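Local structure of 1H-3-hydroxy-4-oxoquinoline 2,4-dioxygenase (3IBT) at residues 29-34 / 56-61; 135-140 / 184-189; 153-158 / 214-219; 222-227 / 232-237. The protein cleaves the ring of 3-hydroxy-1H-quinolin-4-one with molecular oxygen, without any cofactor, giving N-formylanthranilate and carbon monoxide. All coordinates share one frame; numbering follows the deposited sequence.

Contact 1 of 4, residues 29-34 / 56-61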
loop_
_atom_site.group_PDB
_atom_site.type_symbol
_atom_site.label_atom_id
_atom_site.label_comp_id
_atom_site.label_asym_id
_atom_site.label_seq_id
_atom_site.Cartn_x
_atom_site.Cartn_y
_atom_site.Cartn_z
ATOM N N GLY A 29 1.273 2.241 2.836
ATOM C CA GLY A 29 2.574 1.617 2.971
ATOM C C GLY A 29 3.052 1.746 4.401
ATOM O O GLY A 29 2.297 2.219 5.276
ATOM N N TRP A 30 4.290 1.292 4.646
ATOM C CA TRP A 30 4.947 1.424 5.959
ATOM C C TRP A 30 5.198 2.885 6.206
ATOM O O TRP A 30 5.443 3.630 5.249
ATOM C CB TRP A 30 6.300 0.705 5.968
ATOM C CG TRP A 30 6.182 -0.778 5.938
ATOM C CD1 TRP A 30 6.058 -1.574 4.826
ATOM C CD2 TRP A 30 6.171 -1.661 7.074
ATOM N NE1 TRP A 30 5.966 -2.900 5.204
ATOM C CE2 TRP A 30 6.037 -2.982 6.574
ATOM C CE3 TRP A 30 6.273 -1.464 8.470
ATOM C CZ2 TRP A 30 6.004 -4.107 7.420
ATOM C CZ3 TRP A 30 6.224 -2.579 9.309
ATOM C CH2 TRP A 30 6.089 -3.883 8.784
ATOM N N CYS A 31 5.124 3.306 7.461
ATOM C CA CYS A 31 5.408 4.690 7.779
ATOM C C CYS A 31 4.479 5.672 7.086
ATOM O O CYS A 31 4.890 6.805 6.752
ATOM C CB CYS A 31 6.832 5.010 7.390
ATOM S SG CYS A 31 7.958 4.227 8.510
ATOM N N GLN A 32 3.243 5.218 6.849
ATOM C CA GLN A 32 2.171 6.051 6.307
ATOM C C GLN A 32 0.875 5.914 7.101
ATOM O O GLN A 32 0.700 5.027 7.976
ATOM C CB GLN A 32 1.857 5.722 4.863
ATOM C CG GLN A 32 2.612 6.497 3.883
ATOM C CD GLN A 32 2.734 5.707 2.591
ATOM O OE1 GLN A 32 2.575 4.483 2.606
ATOM N NE2 GLN A 32 2.983 6.395 1.459
ATOM N N ASP A 33 -0.055 6.785 6.725
ATOM C CA ASP A 33 -1.270 6.867 7.436
ATOM C C ASP A 33 -2.550 6.767 6.617
ATOM O O ASP A 33 -2.492 6.675 5.394
ATOM C CB ASP A 33 -1.282 8.138 8.221
ATOM C CG ASP A 33 -2.035 7.950 9.432
ATOM O OD1 ASP A 33 -2.300 6.740 9.652
ATOM O OD2 ASP A 33 -2.374 8.926 10.151
ATOM N N HIS A 34 -3.699 6.785 7.299
ATOM C CA HIS A 34 -4.970 6.940 6.625
ATOM C C HIS A 34 -4.996 8.318 5.925
ATOM O O HIS A 34 -5.730 8.527 4.942
ATOM C CB HIS A 34 -6.119 6.782 7.625
ATOM C CG HIS A 34 -6.260 7.929 8.576
ATOM N ND1 HIS A 34 -5.211 8.408 9.330
ATOM C CD2 HIS A 34 -7.326 8.698 8.897
ATOM C CE1 HIS A 34 -5.619 9.418 10.077
ATOM N NE2 HIS A 34 -6.901 9.617 9.830
ATOM N N ARG A 56 -0.296 -1.497 12.663
ATOM C CA ARG A 56 0.477 -1.597 13.904
ATOM C C ARG A 56 1.506 -0.473 14.052
ATOM O O ARG A 56 2.315 -0.259 13.160
ATOM C CB ARG A 56 1.236 -2.926 13.957
ATOM C CG ARG A 56 0.655 -3.925 14.904
ATOM C CD ARG A 56 1.539 -5.208 15.030
ATOM N NE ARG A 56 0.573 -6.362 15.159
ATOM C CZ ARG A 56 0.039 -6.785 16.389
ATOM N NH1 ARG A 56 0.395 -6.167 17.646
ATOM N NH2 ARG A 56 -0.858 -7.840 16.343
ATOM N N GLY A 57 1.485 0.251 15.160
ATOM C CA GLY A 57 2.539 1.227 15.424
ATOM C C GLY A 57 2.369 2.531 14.686
ATOM O O GLY A 57 3.113 3.499 14.922
ATOM N N HIS A 58 1.380 2.547 13.795
ATOM C CA HIS A 58 1.099 3.698 12.964
ATOM C C HIS A 58 -0.072 4.558 13.436
ATOM O O HIS A 58 -0.363 5.606 12.848
ATOM C CB HIS A 58 0.889 3.237 11.538
ATOM C CG HIS A 58 2.154 2.789 10.898
ATOM N ND1 HIS A 58 2.553 1.472 10.889
ATOM C CD2 HIS A 58 3.153 3.490 10.309
ATOM C CE1 HIS A 58 3.723 1.372 10.280
ATOM N NE2 HIS A 58 4.107 2.583 9.916
ATOM N N ASP A 59 -0.730 4.132 14.504
ATOM C CA ASP A 59 -1.802 4.921 15.064
ATOM C C ASP A 59 -1.283 6.283 15.573
ATOM O O ASP A 59 -0.060 6.497 15.690
ATOM C CB ASP A 59 -2.543 4.125 16.152
ATOM C CG ASP A 59 -1.603 3.475 17.175
ATOM O OD1 ASP A 59 -0.618 2.786 16.753
ATOM O OD2 ASP A 59 -1.881 3.642 18.405
ATOM N N ALA A 60 -2.219 7.205 15.833
ATOM C CA ALA A 60 -1.912 8.521 16.410
ATOM C C ALA A 60 -1.103 8.395 17.709
ATOM O O ALA A 60 -0.457 9.349 18.162
ATOM C CB ALA A 60 -3.207 9.308 16.655
ATOM N N LYS A 61 -1.131 7.207 18.298
ATOM C CA LYS A 61 -0.451 6.989 19.550
ATOM C C LYS A 61 0.884 6.295 19.344
ATOM O O LYS A 61 1.570 5.916 20.307
ATOM C CB LYS A 61 -1.351 6.202 20.504
ATOM C CG LYS A 61 -2.366 7.053 21.263
ATOM C CD LYS A 61 -1.744 7.689 22.488
ATOM C CE LYS A 61 -2.621 7.427 23.726
ATOM N NZ LYS A 61 -3.966 8.098 23.618
#

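Contact 2 of 4, residues 135-140 / 184-189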
loop_
_atom_site.group_PDB
_atom_site.type_symbol
_atom_site.label_atom_id
_atom_site.label_comp_id
_atom_site.label_asym_id
_atom_site.label_seq_id
_atom_site.Cartn_x
_atom_site.Cartn_y
_atom_site.Cartn_z
ATOM N N GLU A 135 20.775 1.680 3.319
ATOM C CA GLU A 135 20.908 3.010 3.935
ATOM C C GLU A 135 19.850 3.134 5.016
ATOM O O GLU A 135 20.154 3.408 6.175
ATOM C CB GLU A 135 20.725 4.111 2.895
ATOM C CG GLU A 135 22.024 4.628 2.301
ATOM C CD GLU A 135 21.926 4.883 0.785
ATOM O OE1 GLU A 135 20.836 5.273 0.291
ATOM O OE2 GLU A 135 22.944 4.679 0.075
ATOM N N GLY A 136 18.615 2.871 4.608
ATOM C CA GLY A 136 17.488 2.797 5.499
ATOM C C GLY A 136 17.618 2.166 6.880
ATOM O O GLY A 136 16.923 2.603 7.796
ATOM N N GLN A 137 18.468 1.150 7.068
ATOM C CA GLN A 137 18.454 0.418 8.347
ATOM C C GLN A 137 19.590 0.805 9.279
ATOM O O GLN A 137 19.714 0.268 10.391
ATOM C CB GLN A 137 18.465 -1.093 8.146
ATOM C CG GLN A 137 17.268 -1.638 7.405
ATOM C CD GLN A 137 17.421 -3.114 7.054
ATOM O OE1 GLN A 137 17.669 -3.933 7.938
ATOM N NE2 GLN A 137 17.296 -3.455 5.760
ATOM N N HIS A 138 20.402 1.748 8.808
ATOM C CA HIS A 138 21.580 2.241 9.506
ATOM C C HIS A 138 21.227 2.964 10.800
ATOM O O HIS A 138 20.718 4.083 10.744
ATOM C CB HIS A 138 22.283 3.207 8.574
ATOM C CG HIS A 138 23.641 3.602 9.034
ATOM N ND1 HIS A 138 23.845 4.464 10.088
ATOM C CD2 HIS A 138 24.867 3.270 8.573
ATOM C CE1 HIS A 138 25.142 4.642 10.262
ATOM N NE2 HIS A 138 25.786 3.929 9.356
ATOM N N PRO A 139 21.541 2.354 11.969
ATOM C CA PRO A 139 21.108 2.847 13.289
ATOM C C PRO A 139 21.394 4.318 13.596
ATOM O O PRO A 139 20.677 4.958 14.439
ATOM C CB PRO A 139 21.871 1.954 14.282
ATOM C CG PRO A 139 22.843 1.200 13.482
ATOM C CD PRO A 139 22.340 1.122 12.095
ATOM N N THR A 140 22.418 4.856 12.921
ATOM C CA THR A 140 22.866 6.200 13.232
ATOM C C THR A 140 22.482 7.186 12.146
ATOM O O THR A 140 22.452 8.389 12.391
ATOM C CB THR A 140 24.393 6.235 13.422
ATOM O OG1 THR A 140 24.888 4.853 13.538
ATOM C CG2 THR A 140 24.814 7.090 14.715
ATOM N N GLU A 184 11.765 -5.321 6.545
ATOM C CA GLU A 184 10.652 -6.100 6.087
ATOM C C GLU A 184 10.496 -6.111 4.610
ATOM O O GLU A 184 10.279 -7.175 4.042
ATOM C CB GLU A 184 9.369 -5.673 6.761
ATOM C CG GLU A 184 9.403 -6.061 8.207
ATOM C CD GLU A 184 9.760 -7.516 8.379
ATOM O OE1 GLU A 184 9.248 -8.362 7.605
ATOM O OE2 GLU A 184 10.564 -7.807 9.286
ATOM N N ILE A 185 10.609 -4.939 3.994
ATOM C CA ILE A 185 10.477 -4.827 2.554
ATOM C C ILE A 185 11.594 -5.649 1.921
ATOM O O ILE A 185 11.363 -6.488 1.004
ATOM C CB ILE A 185 10.572 -3.348 2.088
ATOM C CG1 ILE A 185 9.409 -2.498 2.634
ATOM C CG2 ILE A 185 10.645 -3.268 0.539
ATOM C CD1 ILE A 185 9.589 -0.987 2.478
ATOM N N GLU A 186 12.796 -5.412 2.463
ATOM C CA GLU A 186 13.978 -6.144 2.077
ATOM C C GLU A 186 13.661 -7.613 2.187
ATOM O O GLU A 186 13.715 -8.309 1.197
ATOM C CB GLU A 186 15.185 -5.781 2.939
ATOM C CG GLU A 186 16.500 -5.701 2.143
ATOM C CD GLU A 186 17.777 -5.523 3.005
ATOM O OE1 GLU A 186 17.731 -5.657 4.261
ATOM O OE2 GLU A 186 18.857 -5.275 2.400
ATOM N N ALA A 187 13.287 -8.090 3.364
ATOM C CA ALA A 187 12.921 -9.513 3.507
ATOM C C ALA A 187 11.999 -10.078 2.358
ATOM O O ALA A 187 12.289 -11.156 1.778
ATOM C CB ALA A 187 12.314 -9.762 4.861
ATOM N N ASN A 188 10.933 -9.345 2.009
ATOM C CA ASN A 188 9.960 -9.836 1.040
ATOM C C ASN A 188 10.570 -9.993 -0.348
ATOM O O ASN A 188 10.349 -10.993 -1.039
ATOM C CB ASN A 188 8.754 -8.913 0.973
ATOM C CG ASN A 188 8.029 -8.792 2.288
ATOM O OD1 ASN A 188 7.614 -9.786 2.854
ATOM N ND2 ASN A 188 7.882 -7.574 2.781
ATOM N N TYR A 189 11.350 -9.015 -0.761
ATOM C CA TYR A 189 12.020 -9.173 -2.045
ATOM C C TYR A 189 12.876 -10.424 -2.129
ATOM O O TYR A 189 12.861 -11.105 -3.154
ATOM C CB TYR A 189 12.819 -7.938 -2.400
ATOM C CG TYR A 189 11.921 -6.879 -2.962
ATOM C CD1 TYR A 189 11.302 -5.976 -2.130
ATOM C CD2 TYR A 189 11.663 -6.816 -4.326
ATOM C CE1 TYR A 189 10.479 -5.022 -2.636
ATOM C CE2 TYR A 189 10.844 -5.856 -4.831
ATOM C CZ TYR A 189 10.254 -4.965 -3.970
ATOM O OH TYR A 189 9.404 -4.011 -4.444
#

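Contact 3 of 4, residues 153-158 / 214-219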
loop_
_atom_site.group_PDB
_atom_site.type_symbol
_atom_site.label_atom_id
_atom_site.label_comp_id
_atom_site.label_asym_id
_atom_site.label_seq_id
_atom_site.Cartn_x
_atom_site.Cartn_y
_atom_site.Cartn_z
ATOM N N TRP A 153 10.945 9.686 -4.583
ATOM C CA TRP A 153 9.492 9.699 -4.518
ATOM C C TRP A 153 8.844 11.043 -4.887
ATOM O O TRP A 153 7.807 11.081 -5.613
ATOM C CB TRP A 153 9.062 9.254 -3.123
ATOM C CG TRP A 153 9.288 7.769 -2.876
ATOM C CD1 TRP A 153 9.545 6.809 -3.821
ATOM C CD2 TRP A 153 9.225 7.083 -1.617
ATOM N NE1 TRP A 153 9.655 5.574 -3.234
ATOM C CE2 TRP A 153 9.460 5.703 -1.882
ATOM C CE3 TRP A 153 8.982 7.489 -0.301
ATOM C CZ2 TRP A 153 9.488 4.729 -0.868
ATOM C CZ3 TRP A 153 8.991 6.522 0.700
ATOM C CH2 TRP A 153 9.249 5.158 0.413
ATOM N N ALA A 154 9.453 12.141 -4.417
ATOM C CA ALA A 154 8.907 13.477 -4.694
ATOM C C ALA A 154 9.094 13.979 -6.109
ATOM O O ALA A 154 8.285 14.739 -6.581
ATOM C CB ALA A 154 9.447 14.501 -3.730
ATOM N N GLU A 155 10.176 13.581 -6.769
ATOM C CA GLU A 155 10.590 14.182 -8.046
ATOM C C GLU A 155 10.423 15.702 -8.063
ATOM O O GLU A 155 10.704 16.331 -7.064
ATOM C CB GLU A 155 9.891 13.512 -9.201
ATOM C CG GLU A 155 10.799 13.453 -10.409
ATOM C CD GLU A 155 10.249 14.191 -11.606
ATOM O OE1 GLU A 155 10.712 13.917 -12.731
ATOM O OE2 GLU A 155 9.319 15.021 -11.446
ATOM N N THR A 156 9.950 16.285 -9.157
ATOM C CA THR A 156 9.848 17.750 -9.312
ATOM C C THR A 156 8.496 18.360 -8.969
ATOM O O THR A 156 8.103 19.343 -9.601
ATOM C CB THR A 156 10.046 18.190 -10.792
ATOM O OG1 THR A 156 10.659 17.145 -11.538
ATOM C CG2 THR A 156 10.879 19.512 -10.910
ATOM N N THR A 157 7.759 17.818 -8.013
ATOM C CA THR A 157 6.427 18.382 -7.826
ATOM C C THR A 157 6.397 19.587 -6.975
ATOM O O THR A 157 7.205 19.761 -6.066
ATOM C CB THR A 157 5.399 17.449 -7.247
ATOM O OG1 THR A 157 6.096 16.360 -6.674
ATOM C CG2 THR A 157 4.397 16.985 -8.339
ATOM N N ASP A 158 5.414 20.409 -7.312
ATOM C CA ASP A 158 5.007 21.555 -6.554
ATOM C C ASP A 158 3.822 21.116 -5.651
ATOM O O ASP A 158 3.310 21.932 -4.859
ATOM C CB ASP A 158 4.599 22.669 -7.536
ATOM C CG ASP A 158 3.504 22.210 -8.557
ATOM O OD1 ASP A 158 3.252 20.969 -8.733
ATOM O OD2 ASP A 158 2.885 23.111 -9.182
ATOM N N GLN A 214 5.119 6.027 -10.794
ATOM C CA GLN A 214 6.566 5.883 -10.626
ATOM C C GLN A 214 6.972 4.392 -10.614
ATOM O O GLN A 214 6.146 3.517 -10.286
ATOM C CB GLN A 214 6.949 6.558 -9.299
ATOM C CG GLN A 214 8.171 7.333 -9.499
ATOM C CD GLN A 214 8.650 8.012 -8.262
ATOM O OE1 GLN A 214 8.325 9.178 -8.036
ATOM N NE2 GLN A 214 9.494 7.312 -7.477
ATOM N N PRO A 215 8.217 4.058 -10.939
ATOM C CA PRO A 215 9.364 4.778 -11.384
ATOM C C PRO A 215 9.174 5.334 -12.811
ATOM O O PRO A 215 8.416 4.777 -13.635
ATOM C CB PRO A 215 10.457 3.726 -11.323
ATOM C CG PRO A 215 9.749 2.447 -11.361
ATOM C CD PRO A 215 8.486 2.623 -10.772
ATOM N N LEU A 216 9.837 6.458 -13.058
ATOM C CA LEU A 216 9.594 7.211 -14.233
ATOM C C LEU A 216 10.489 6.586 -15.233
ATOM O O LEU A 216 11.558 7.110 -15.531
ATOM C CB LEU A 216 9.939 8.680 -14.008
ATOM C CG LEU A 216 9.168 9.281 -12.832
ATOM C CD1 LEU A 216 9.563 10.685 -12.551
ATOM C CD2 LEU A 216 7.725 9.256 -13.207
ATOM N N SER A 217 10.060 5.438 -15.742
ATOM C CA SER A 217 10.858 4.677 -16.684
ATOM C C SER A 217 10.007 4.158 -17.808
ATOM O O SER A 217 9.076 3.368 -17.596
ATOM C CB SER A 217 11.536 3.514 -15.955
ATOM O OG SER A 217 12.052 2.546 -16.860
ATOM N N GLN A 218 10.334 4.570 -19.017
ATOM C CA GLN A 218 9.640 3.998 -20.161
ATOM C C GLN A 218 9.824 2.478 -20.239
ATOM O O GLN A 218 8.850 1.773 -20.486
ATOM C CB GLN A 218 9.949 4.699 -21.478
ATOM C CG GLN A 218 9.181 4.113 -22.683
ATOM C CD GLN A 218 7.612 4.072 -22.533
ATOM O OE1 GLN A 218 7.013 4.776 -21.699
ATOM N NE2 GLN A 218 6.961 3.255 -23.377
ATOM N N ASP A 219 11.021 1.961 -19.967
ATOM C CA ASP A 219 11.202 0.502 -19.927
ATOM C C ASP A 219 10.153 -0.200 -19.046
ATOM O O ASP A 219 9.548 -1.217 -19.482
ATOM C CB ASP A 219 12.592 0.111 -19.439
ATOM C CG ASP A 219 13.702 0.407 -20.457
ATOM O OD1 ASP A 219 13.422 0.618 -21.688
ATOM O OD2 ASP A 219 14.882 0.416 -19.991
#

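Contact 4 of 4, residues 222-227 / 232-237. Unlike the reference sequence in segment 222-227: E226 (reference Asp).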
loop_
_atom_site.group_PDB
_atom_site.type_symbol
_atom_site.label_atom_id
_atom_site.label_comp_id
_atom_site.label_asym_id
_atom_site.label_seq_id
_atom_site.Cartn_x
_atom_site.Cartn_y
_atom_site.Cartn_z
ATOM N N GLN A 222 6.690 -0.241 -20.203
ATOM C CA GLN A 222 6.649 -1.276 -21.217
ATOM C C GLN A 222 6.649 -2.698 -20.617
ATOM O O GLN A 222 5.979 -3.616 -21.121
ATOM C CB GLN A 222 7.855 -1.100 -22.111
ATOM C CG GLN A 222 7.795 -1.828 -23.405
ATOM C CD GLN A 222 6.480 -1.669 -24.110
ATOM O OE1 GLN A 222 5.810 -2.653 -24.365
ATOM N NE2 GLN A 222 6.107 -0.437 -24.453
ATOM N N LEU A 223 7.416 -2.891 -19.560
ATOM C CA LEU A 223 7.439 -4.171 -18.871
ATOM C C LEU A 223 6.031 -4.586 -18.427
ATOM O O LEU A 223 5.724 -5.769 -18.401
ATOM C CB LEU A 223 8.339 -4.095 -17.635
ATOM C CG LEU A 223 8.363 -5.345 -16.752
ATOM C CD1 LEU A 223 9.500 -6.265 -17.191
ATOM C CD2 LEU A 223 8.397 -5.074 -15.205
ATOM N N GLN A 224 5.171 -3.638 -18.072
ATOM C CA GLN A 224 3.890 -4.077 -17.538
ATOM C C GLN A 224 2.967 -4.380 -18.687
ATOM O O GLN A 224 2.246 -5.389 -18.677
ATOM C CB GLN A 224 3.268 -3.099 -16.541
ATOM C CG GLN A 224 4.056 -3.009 -15.233
ATOM C CD GLN A 224 3.419 -2.022 -14.239
ATOM O OE1 GLN A 224 3.849 -0.880 -14.125
ATOM N NE2 GLN A 224 2.362 -2.462 -13.542
ATOM N N LEU A 225 2.999 -3.515 -19.682
ATOM C CA LEU A 225 2.184 -3.722 -20.867
ATOM C C LEU A 225 2.415 -5.106 -21.377
ATOM O O LEU A 225 1.472 -5.800 -21.777
ATOM C CB LEU A 225 2.522 -2.698 -21.914
ATOM C CG LEU A 225 1.499 -1.562 -22.013
ATOM C CD1 LEU A 225 0.763 -1.215 -20.667
ATOM C CD2 LEU A 225 2.236 -0.359 -22.567
ATOM N N GLU A 226 3.672 -5.529 -21.245
ATOM C CA GLU A 226 4.110 -6.853 -21.683
ATOM C C GLU A 226 3.757 -7.994 -20.753
ATOM O O GLU A 226 3.326 -9.034 -21.218
ATOM C CB GLU A 226 5.599 -6.861 -22.013
ATOM C CG GLU A 226 5.920 -6.215 -23.362
ATOM C CD GLU A 226 7.409 -6.083 -23.517
ATOM O OE1 GLU A 226 8.090 -6.157 -22.465
ATOM O OE2 GLU A 226 7.924 -5.947 -24.669
ATOM N N PHE A 227 3.908 -7.802 -19.442
ATOM C CA PHE A 227 3.454 -8.814 -18.525
ATOM C C PHE A 227 1.999 -9.093 -18.744
ATOM O O PHE A 227 1.567 -10.252 -18.817
ATOM C CB PHE A 227 3.633 -8.378 -17.112
ATOM C CG PHE A 227 3.482 -9.496 -16.151
ATOM C CD1 PHE A 227 2.388 -9.538 -15.264
ATOM C CD2 PHE A 227 4.408 -10.547 -16.144
ATOM C CE1 PHE A 227 2.242 -10.608 -14.373
ATOM C CE2 PHE A 227 4.278 -11.633 -15.249
ATOM C CZ PHE A 227 3.200 -11.660 -14.371
ATOM N N SER A 232 -3.509 -12.571 -18.276
ATOM C CA SER A 232 -4.737 -11.727 -18.286
ATOM C C SER A 232 -5.452 -11.438 -16.932
ATOM O O SER A 232 -6.500 -10.778 -16.872
ATOM C CB SER A 232 -5.725 -12.138 -19.399
ATOM O OG SER A 232 -6.090 -13.498 -19.304
ATOM N N TRP A 233 -4.844 -11.884 -15.844
ATOM C CA TRP A 233 -5.280 -11.513 -14.515
ATOM C C TRP A 233 -4.607 -10.195 -14.111
ATOM O O TRP A 233 -4.848 -9.703 -12.979
ATOM C CB TRP A 233 -4.946 -12.627 -13.510
ATOM C CG TRP A 233 -3.521 -13.061 -13.561
ATOM C CD1 TRP A 233 -3.006 -14.076 -14.314
ATOM C CD2 TRP A 233 -2.413 -12.493 -12.850
ATOM N NE1 TRP A 233 -1.641 -14.180 -14.123
ATOM C CE2 TRP A 233 -1.249 -13.218 -13.232
ATOM C CE3 TRP A 233 -2.286 -11.450 -11.930
ATOM C CZ2 TRP A 233 0.017 -12.936 -12.730
ATOM C CZ3 TRP A 233 -1.002 -11.166 -11.428
ATOM C CH2 TRP A 233 0.126 -11.922 -11.826
ATOM N N PHE A 234 -3.775 -9.629 -15.010
ATOM C CA PHE A 234 -3.013 -8.393 -14.719
ATOM C C PHE A 234 -3.463 -7.203 -15.592
ATOM O O PHE A 234 -3.754 -7.345 -16.788
ATOM C CB PHE A 234 -1.489 -8.648 -14.758
ATOM C CG PHE A 234 -0.647 -7.536 -14.168
ATOM C CD1 PHE A 234 -0.540 -7.358 -12.803
ATOM C CD2 PHE A 234 0.081 -6.694 -14.976
ATOM C CE1 PHE A 234 0.227 -6.313 -12.258
ATOM C CE2 PHE A 234 0.865 -5.669 -14.424
ATOM C CZ PHE A 234 0.929 -5.478 -13.072
ATOM N N HIS A 235 -3.558 -6.047 -14.953
ATOM C CA HIS A 235 -4.206 -4.866 -15.482
ATOM C C HIS A 235 -3.467 -3.631 -14.946
ATOM O O HIS A 235 -3.872 -3.011 -13.937
ATOM C CB HIS A 235 -5.660 -4.814 -15.000
ATOM C CG HIS A 235 -6.466 -6.024 -15.348
ATOM N ND1 HIS A 235 -6.864 -6.305 -16.635
ATOM C CD2 HIS A 235 -6.954 -7.020 -14.581
ATOM C CE1 HIS A 235 -7.554 -7.429 -16.651
ATOM N NE2 HIS A 235 -7.616 -7.886 -15.416
ATOM N N PRO A 236 -2.379 -3.257 -15.626
ATOM C CA PRO A 236 -1.683 -2.039 -15.238
ATOM C C PRO A 236 -2.529 -0.807 -15.640
ATOM O O PRO A 236 -3.286 -0.862 -16.615
ATOM C CB PRO A 236 -0.405 -2.108 -16.043
ATOM C CG PRO A 236 -0.662 -3.070 -17.145
ATOM C CD PRO A 236 -1.817 -3.903 -16.828
ATOM N N ARG A 237 -2.465 0.266 -14.867
ATOM C CA ARG A 237 -3.038 1.557 -15.266
ATOM C C ARG A 237 -2.018 2.609 -14.829
ATOM O O ARG A 237 -1.833 2.800 -13.634
ATOM C CB ARG A 237 -4.360 1.802 -14.537
ATOM C CG ARG A 237 -5.612 1.761 -15.367
ATOM C CD ARG A 237 -6.793 1.219 -14.542
ATOM N NE ARG A 237 -7.682 0.414 -15.399
ATOM C CZ ARG A 237 -7.435 -0.849 -15.806
ATOM N NH1 ARG A 237 -6.341 -1.508 -15.437
ATOM N NH2 ARG A 237 -8.279 -1.468 -16.619
#

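Contact 1 of 4, residues 29-34 / 56-61
The imidazole of H58 reaches into the turn formed by residues 29-32, where its NE2 meets C31 N and W30 C, and its CD2 meets Q32 O, all obliquely. The indole of W30 lies beside it just as obliquely, with W30 CE3 4.2 Å from H58 CE1. Elsewhere, helix 175-192 covers the indole through R180, A181 and E184, and F173 makes an edge-to-face contact with the H58 ring. In this alpha/beta-hydrolase fold, residues 29-34 belong to the loop after strand 23-27, the place where hydrolases of the family usually carry part of the oxyanion hole. W30, C31 and Q32 probably bind substrate here, as in relatives.

The one hydrogen bond across the contact runs from C31 N to H58 NE2 at 2.8 Å. It is bent at the hydrogen, with an N-H...N angle of 142°, and the donor lies 36° out of the imidazole plane, so it does not meet the nitrogen head-on in the ring plane. C31 is the third residue of a type II turn from G29 to Q32, and its amide faces the histidine. The other ring nitrogen, H58 ND1, gives a weak bond to R56 O at 2.9 Å. This pattern suggests that ND1 carries the proton and NE2 accepts. CG of H58 stands beside the backbone N and anti to the carbonyl carbon (chi1 -71°), which carries the ring across to the turn. There H58 CD2 comes within 3.7 Å of Q32 O.

Contact 2 of 4, residues 135-140 / 184-189
Hydrogen bonding carries this contact, through Q137 and E186. The amide nitrogen Q137 NE2 donates to E186 OE1 at 2.7 Å, with an N-H...O angle of 152°. The acceptor lies almost in the amide plane of Q137, whereas the nitrogen comes in from above the carboxylate plane of E186; the two flat groups are turned 87° apart. Both chains are extended beyond CG, so each spends its length bridging backbones whose nearest CA atoms, in Q137 and E186, are 10.1 Å apart. Q137 NE2 also bonds to L133 O, so the amide nitrogen has two acceptors.

The pair joins two parts of the helical cap that alpha/beta-hydrolase enzymes insert between strands of the central sheet: the loop between helices 127-135 and 142-154, and helix 175-192.

Charge pairing adds a second partner for the glutamate, since E186 OE2 forms a salt bridge with R190 one turn further along its own helix.

Bonds within the loop shape it. A type I turn from E135 to H138 is closed by H138 N to E135 O at 3.1 Å, and it sets Q137 facing the helix. Just beyond, in a backbone-to-side-chain bond, T140 N donates to H138 ND1 at 3.2 Å, tilted from the imidazole plane.

Contact 3 of 4, residues 153-158 / 214-219
Van der Waals contact joins E155 to L216, the methyl L216 CD1 lying 3.7 Å from E155 CG and 3.4 Å from E155 OE1. The glutamate is bent at its second torsion (chi2 -119°), which swings the carboxylate alongside that methyl. At the other end of the contact, the amide of Q214 lies across the backbone of W153 and at the edge of its indole, near the ring plane; which way round the amide sits is doubtful.

Polar bonds fix the carboxylate. E155 OE2 accepts from T156 N at 2.7 Å and also from T156 OG1, both on the same face of the carboxylate, while E155 OE1 forms a salt bridge with R242. With an alanine here the carboxylate is gone, and R242 would probably lose this charge partner and T156 its acceptor. The turn itself, type II' from A154 to T157, is tied by T157 OG1 to A154 O at 2.7 Å.

Both segments border the active site: the W153 indole, a probable substrate-binding group, stacks on H244, the likely proton donor/acceptor, and Q214 N donates to D120 OD1, the acid thought to raise the basicity of H244, an Asp-His pair typical of the alpha/beta-hydrolase fold.

Contact 4 of 4, residues 222-227 / 232-237
F227 loses the most surface in this contact, and its ring is met at the edge by two aromatic neighbours. Its CD1 side points at the face of F234 in an edge-to-face pair, with ring centroids 5.4 Å apart and planes at 81°. Next to it, F227 CE1 lies 3.6 Å from W233 CH2, where the two rings meet obliquely. CG of F227 is trans to the backbone N (chi1 -166°), which sends the ring off the helix with its CD1-CE1 edge against both partners. A serine in its place would probably open a gap beside F234 and W233, leaving both rings without this packing partner.

F234 comes next. While one face receives F227, its edge takes the amide of Q224, with Q224 NE2 3.4 Å from F234 CZ near the ring plane. This joins two successive elements of a beta-alpha-beta unit: helix 218-230 packs on strand 234-238, the outermost strand on this side of the sheet. The axes of helix segment 222-227 and strand segment 234-237 run 8.1 Å apart and roughly antiparallel, at 152°.

Q224 is the third. Its chain is extended beyond CG, and the buried amide nitrogen has its hydrogen-bond partner in H210 ND1 on neighbouring strand 207-212. Lower on the chain, Q224 CB rests 3.8 Å from P236 CB, and L225 CD1 touches the same proline at P236 CG.

Contacts 1 and 3 both border the probable active site, with centres about 24 Å apart and nearest atoms about 6 Å. From side chain to side chain, Q32 of contact 1 is about 6 Å from H244, W153 of contact 3 only about 3 Å, and Q214 about 4 Å from D120. Contact 2 backs onto contact 1: W30 CZ2 packs 3.8 Å from E184 CB, so cap helix 175-192 serves both. Contact 4 continues contact 3 along helix 218-230, but lies farther out; its Q224 side chain is still about 8 Å from that of D120. Contacts 1 and 4, about 30 Å between centres, lie on opposite sides of the chain's centre.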